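Local coordinates for protein putative creatinine amidohydrolase (PDB 3LUB) that binds two zinc ions and probably hydrolyses carbon-nitrogen bonds in linear amides, as a member of the creatininase superfamily, at residues F[92-95]-F[96-100]; F[195-199]-F[200-204]. One frame throughout, in Å; residues are numbered along the deposited sequence.

How the interactions relate
Both contacts are local, and each lies within its own continuous run of chain, but they hold different elements. Interaction 1 is the first turns of helix 92-108. It is a mostly buried contact whose apolar side chains face strands and helix 126-135, while other faces meet two neighbouring subunits. Interaction 2 is the short helix 196-199 and the loop that leaves it. It is only partly buried and lies farther from the centre of the chain. Regular helix bonds dominate 92-100. In 195-204 they give way to a Schellman ending and two bridging waters. The centres are 30 Å apart and the two do not touch.

Interaction 1 of 2, residues F[92-95]-F[96-100]; sequences YATQ and QAILE
Y92 and Q96 meet one turn apart at the N-terminal end of the alpha-helix 92-108. Four backbone bonds of the i to i+4 kind join the segments: Q96 N to Y92 O, A97 N to A93 O, I98 N to T94 O and L99 N to Q95 O. L99 N to Q95 O is the straightest, 3.0 Å with an N-H...O angle of 169°.

The side-chain contacts are few. Q96 runs out extended with CG anti to its backbone N (chi1 179°), which brings its amide to the edge of the Y92 ring. OE1 of Q96 lies in the ring plane, 3.6 Å from Y92 CE1, with the amide turned nearly perpendicular to the ring. On another face, I98 CG1 rests 3.4 Å from T94 O, and I98 CD1 approaches T94 CG2 at 4.3 Å.

Outside partners place the helix. L99 packs on L26, L114 and I116 of the sheet and on M128 and L132 of helix 126-135. Q95 NE2 bonds to F74 O and N123 OD1, and the Q95 side chain is about 6 Å from that of the zinc ligand H120. T94 OG1 bonds to D101 of the second subunit, E100 pairs with R91 of that subunit, and the Y92 ring stacks on Y92 of the third.

NE2 of Q96 makes a long, bent bond to E100 OE2 (3.3 Å, 138°), one turn on, meeting that oxygen from above the carboxylate plane.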
loop_
_atom_site.group_PDB
_atom_site.type_symbol
_atom_site.label_atom_id
_atom_site.label_comp_id
_atom_site.label_asym_id
_atom_site.label_seq_id
_atom_site.Cartn_x
_atom_site.Cartn_y
_atom_site.Cartn_z
ATOM N N TYR F 92 2.007 -6.530 10.662
ATOM C CA TYR F 92 1.092 -5.560 11.269
ATOM C C TYR F 92 0.115 -4.999 10.232
ATOM O O TYR F 92 -1.030 -4.772 10.539
ATOM C CB TYR F 92 1.901 -4.413 11.911
ATOM C CG TYR F 92 1.094 -3.459 12.805
ATOM C CD1 TYR F 92 0.259 -2.447 12.262
ATOM C CD2 TYR F 92 1.156 -3.569 14.182
ATOM C CE1 TYR F 92 -0.489 -1.588 13.091
ATOM C CE2 TYR F 92 0.427 -2.695 15.011
ATOM C CZ TYR F 92 -0.377 -1.717 14.451
ATOM O OH TYR F 92 -1.082 -0.908 15.298
ATOM N N ALA F 93 0.585 -4.717 9.013
ATOM C CA ALA F 93 -0.262 -4.142 7.955
ATOM C C ALA F 93 -1.363 -5.101 7.545
ATOM O O ALA F 93 -2.479 -4.697 7.198
ATOM C CB ALA F 93 0.591 -3.724 6.726
ATOM N N THR F 94 -1.060 -6.381 7.584
ATOM C CA THR F 94 -2.006 -7.415 7.221
ATOM C C THR F 94 -3.088 -7.454 8.278
ATOM O O THR F 94 -4.259 -7.538 7.946
ATOM C CB THR F 94 -1.322 -8.800 7.131
ATOM O OG1 THR F 94 -0.292 -8.764 6.148
ATOM C CG2 THR F 94 -2.349 -9.911 6.790
ATOM N N GLN F 95 -2.678 -7.419 9.553
ATOM C CA GLN F 95 -3.620 -7.379 10.687
ATOM C C GLN F 95 -4.495 -6.152 10.590
ATOM O O GLN F 95 -5.683 -6.210 10.795
ATOM C CB GLN F 95 -2.897 -7.398 12.031
ATOM C CG GLN F 95 -2.164 -8.698 12.331
ATOM C CD GLN F 95 -1.508 -8.711 13.698
ATOM O OE1 GLN F 95 -0.803 -7.782 14.078
ATOM N NE2 GLN F 95 -1.711 -9.780 14.425
ATOM N N GLN F 96 -3.889 -5.027 10.267
ATOM C CA GLN F 96 -4.644 -3.785 10.206
ATOM C C GLN F 96 -5.670 -3.858 9.084
ATOM O O GLN F 96 -6.778 -3.390 9.224
ATOM C CB GLN F 96 -3.694 -2.609 10.039
ATOM C CG GLN F 96 -4.382 -1.272 9.935
ATOM C CD GLN F 96 -3.401 -0.110 9.836
ATOM O OE1 GLN F 96 -2.575 0.104 10.726
ATOM N NE2 GLN F 96 -3.519 0.671 8.760
ATOM N N ALA F 97 -5.311 -4.442 7.965
ATOM C CA ALA F 97 -6.238 -4.620 6.867
ATOM C C ALA F 97 -7.417 -5.477 7.296
ATOM O O ALA F 97 -8.538 -5.184 6.939
ATOM C CB ALA F 97 -5.536 -5.263 5.652
ATOM N N ILE F 98 -7.147 -6.543 8.059
ATOM C CA ILE F 98 -8.191 -7.416 8.594
ATOM C C ILE F 98 -9.171 -6.622 9.461
ATOM O O ILE F 98 -10.383 -6.671 9.220
ATOM C CB ILE F 98 -7.599 -8.621 9.394
ATOM C CG1 ILE F 98 -6.917 -9.616 8.425
ATOM C CG2 ILE F 98 -8.706 -9.334 10.178
ATOM C CD1 ILE F 98 -5.960 -10.613 9.106
ATOM N N LEU F 99 -8.643 -5.891 10.449
ATOM C CA LEU F 99 -9.482 -5.103 11.379
ATOM C C LEU F 99 -10.259 -4.009 10.652
ATOM O O LEU F 99 -11.425 -3.777 10.945
ATOM C CB LEU F 99 -8.637 -4.465 12.490
ATOM C CG LEU F 99 -9.347 -3.700 13.625
ATOM C CD1 LEU F 99 -10.387 -4.594 14.329
ATOM C CD2 LEU F 99 -8.351 -3.179 14.605
ATOM N N GLU F 100 -9.626 -3.339 9.696
ATOM C CA GLU F 100 -10.331 -2.404 8.812
ATOM C C GLU F 100 -11.532 -3.042 8.164
ATOM O O GLU F 100 -12.612 -2.455 8.146
ATOM C CB GLU F 100 -9.382 -1.844 7.730
ATOM C CG GLU F 100 -8.368 -0.854 8.343
ATOM C CD GLU F 100 -7.316 -0.330 7.376
ATOM O OE1 GLU F 100 -7.171 -0.907 6.294
ATOM O OE2 GLU F 100 -6.637 0.673 7.740
#

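Interaction 2 of 2, residues F[195-199]-F[200-204]; sequences IASLN and EKVAW
E200 closes the last turn of the short helix 196-199 on A196. Its backbone N donates to A196 O at 2.8 Å. The side chain then runs back along the helix, with CG 3.5 Å from A196 O and OE2 3.9 Å from A196 CB. Water 1 donates to E200 OE2 at 3.0 Å and, weakly, to S197 OG. The serine oxygen also bonds to E246 of the third subunit.

K201 is the C-prime residue of a Schellman motif. Its positive phi of 73° turns the chain out of the helix. K201 N makes a weak bond to L198 O, and K201 CG lies 3.7 Å from N199 O.

V202 supplies the other Schellman bond, from its N to S197 O at 3.0 Å, nearly straight on to the carbonyl. CG1 lies anti to the backbone N (chi1 172°), which leaves CG2 beside that N, 4.1 Å from S197 CB.

A203 still touches L198: its CB is 4.1 Å from L198 CD2. Water 2 bridges the two residues, donating to the backbone O of each. L243 of the third subunit packs on A203 and S197. CB of W204 points away from the helix, and its ring forms a cation-pi pair with K126 of that subunit.

The carbonyls of S197 and L198 are thus met by N-H groups of V202 and K201, the latter weakly, and L198 O by water as well. Apolar contacts accompany these bonds as the chain departs beside a neighbouring subunit.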
loop_
_atom_site.group_PDB
_atom_site.type_symbol
_atom_site.label_atom_id
_atom_site.label_comp_id
_atom_site.label_asym_id
_atom_site.label_seq_id
_atom_site.Cartn_x
_atom_site.Cartn_y
_atom_site.Cartn_z
ATOM N N ILE F 195 22.650 -9.360 26.887
ATOM C CA ILE F 195 22.666 -7.912 27.156
ATOM C C ILE F 195 21.824 -7.609 28.419
ATOM O O ILE F 195 20.613 -7.567 28.341
ATOM C CB ILE F 195 22.113 -7.120 25.933
ATOM C CG1 ILE F 195 23.051 -7.331 24.738
ATOM C CG2 ILE F 195 21.944 -5.625 26.269
ATOM C CD1 ILE F 195 22.464 -6.934 23.351
ATOM N N ALA F 196 22.470 -7.408 29.567
ATOM C CA ALA F 196 21.773 -7.339 30.881
ATOM C C ALA F 196 20.613 -6.330 30.923
ATOM O O ALA F 196 19.533 -6.642 31.403
ATOM C CB ALA F 196 22.754 -7.014 31.998
ATOM N N SER F 197 20.857 -5.129 30.399
ATOM C CA SER F 197 19.865 -4.047 30.352
ATOM C C SER F 197 18.583 -4.462 29.648
ATOM O O SER F 197 17.506 -3.979 29.992
ATOM C CB SER F 197 20.458 -2.789 29.705
ATOM O OG SER F 197 21.606 -2.351 30.443
ATOM N N LEU F 198 18.683 -5.379 28.688
ATOM C CA LEU F 198 17.464 -5.901 28.041
ATOM C C LEU F 198 16.751 -6.868 28.960
ATOM O O LEU F 198 15.525 -6.918 28.945
ATOM C CB LEU F 198 17.744 -6.564 26.693
ATOM C CG LEU F 198 18.302 -5.713 25.571
ATOM C CD1 LEU F 198 18.379 -6.528 24.288
ATOM C CD2 LEU F 198 17.504 -4.403 25.391
ATOM N N ASN F 199 17.485 -7.633 29.766
ATOM C CA ASN F 199 16.830 -8.502 30.765
ATOM C C ASN F 199 16.155 -7.636 31.846
ATOM O O ASN F 199 15.053 -7.941 32.300
ATOM C CB ASN F 199 17.799 -9.502 31.392
ATOM C CG ASN F 199 18.348 -10.496 30.393
ATOM O OD1 ASN F 199 17.647 -10.956 29.479
ATOM N ND2 ASN F 199 19.606 -10.831 30.551
ATOM N N GLU F 200 16.804 -6.522 32.191
ATOM C CA GLU F 200 16.283 -5.567 33.166
ATOM C C GLU F 200 15.145 -4.734 32.613
ATOM O O GLU F 200 14.488 -4.038 33.364
ATOM C CB GLU F 200 17.384 -4.599 33.620
ATOM C CG GLU F 200 18.530 -5.200 34.429
ATOM C CD GLU F 200 19.794 -4.315 34.393
ATOM O OE1 GLU F 200 19.666 -3.086 34.095
ATOM O OE2 GLU F 200 20.899 -4.858 34.650
ATOM N N LYS F 201 14.940 -4.763 31.299
ATOM C CA LYS F 201 13.849 -4.015 30.640
ATOM C C LYS F 201 14.048 -2.496 30.570
ATOM O O LYS F 201 13.076 -1.744 30.534
ATOM C CB LYS F 201 12.485 -4.362 31.246
ATOM C CG LYS F 201 12.217 -5.859 31.164
ATOM C CD LYS F 201 10.838 -6.260 31.615
ATOM C CE LYS F 201 10.739 -7.808 31.514
ATOM N NZ LYS F 201 9.403 -8.337 31.851
ATOM N N VAL F 202 15.309 -2.060 30.485
ATOM C CA VAL F 202 15.624 -0.637 30.159
ATOM C C VAL F 202 15.088 -0.331 28.746
ATOM O O VAL F 202 14.548 0.742 28.499
ATOM C CB VAL F 202 17.142 -0.328 30.221
ATOM C CG1 VAL F 202 17.433 1.103 29.685
ATOM C CG2 VAL F 202 17.682 -0.567 31.644
ATOM N N ALA F 203 15.233 -1.298 27.844
ATOM C CA ALA F 203 14.636 -1.252 26.516
ATOM C C ALA F 203 14.070 -2.645 26.133
ATOM O O ALA F 203 14.341 -3.630 26.789
ATOM C CB ALA F 203 15.685 -0.751 25.464
ATOM N N TRP F 204 13.306 -2.696 25.049
ATOM C CA TRP F 204 12.658 -3.924 24.578
ATOM C C TRP F 204 13.185 -4.409 23.229
ATOM O O TRP F 204 13.253 -3.623 22.265
ATOM C CB TRP F 204 11.154 -3.658 24.416
ATOM C CG TRP F 204 10.393 -4.867 23.945
ATOM C CD1 TRP F 204 9.875 -5.856 24.730
ATOM C CD2 TRP F 204 10.085 -5.223 22.599
ATOM N NE1 TRP F 204 9.253 -6.803 23.954
ATOM C CE2 TRP F 204 9.380 -6.452 22.641
ATOM C CE3 TRP F 204 10.319 -4.625 21.359
ATOM C CZ2 TRP F 204 8.899 -7.074 21.490
ATOM C CZ3 TRP F 204 9.848 -5.256 20.219
ATOM C CH2 TRP F 204 9.139 -6.446 20.290
HETATM O O HOH W 1 23.147 -3.572 33.215
HETATM O O HOH W 2 13.776 -6.433 26.772
#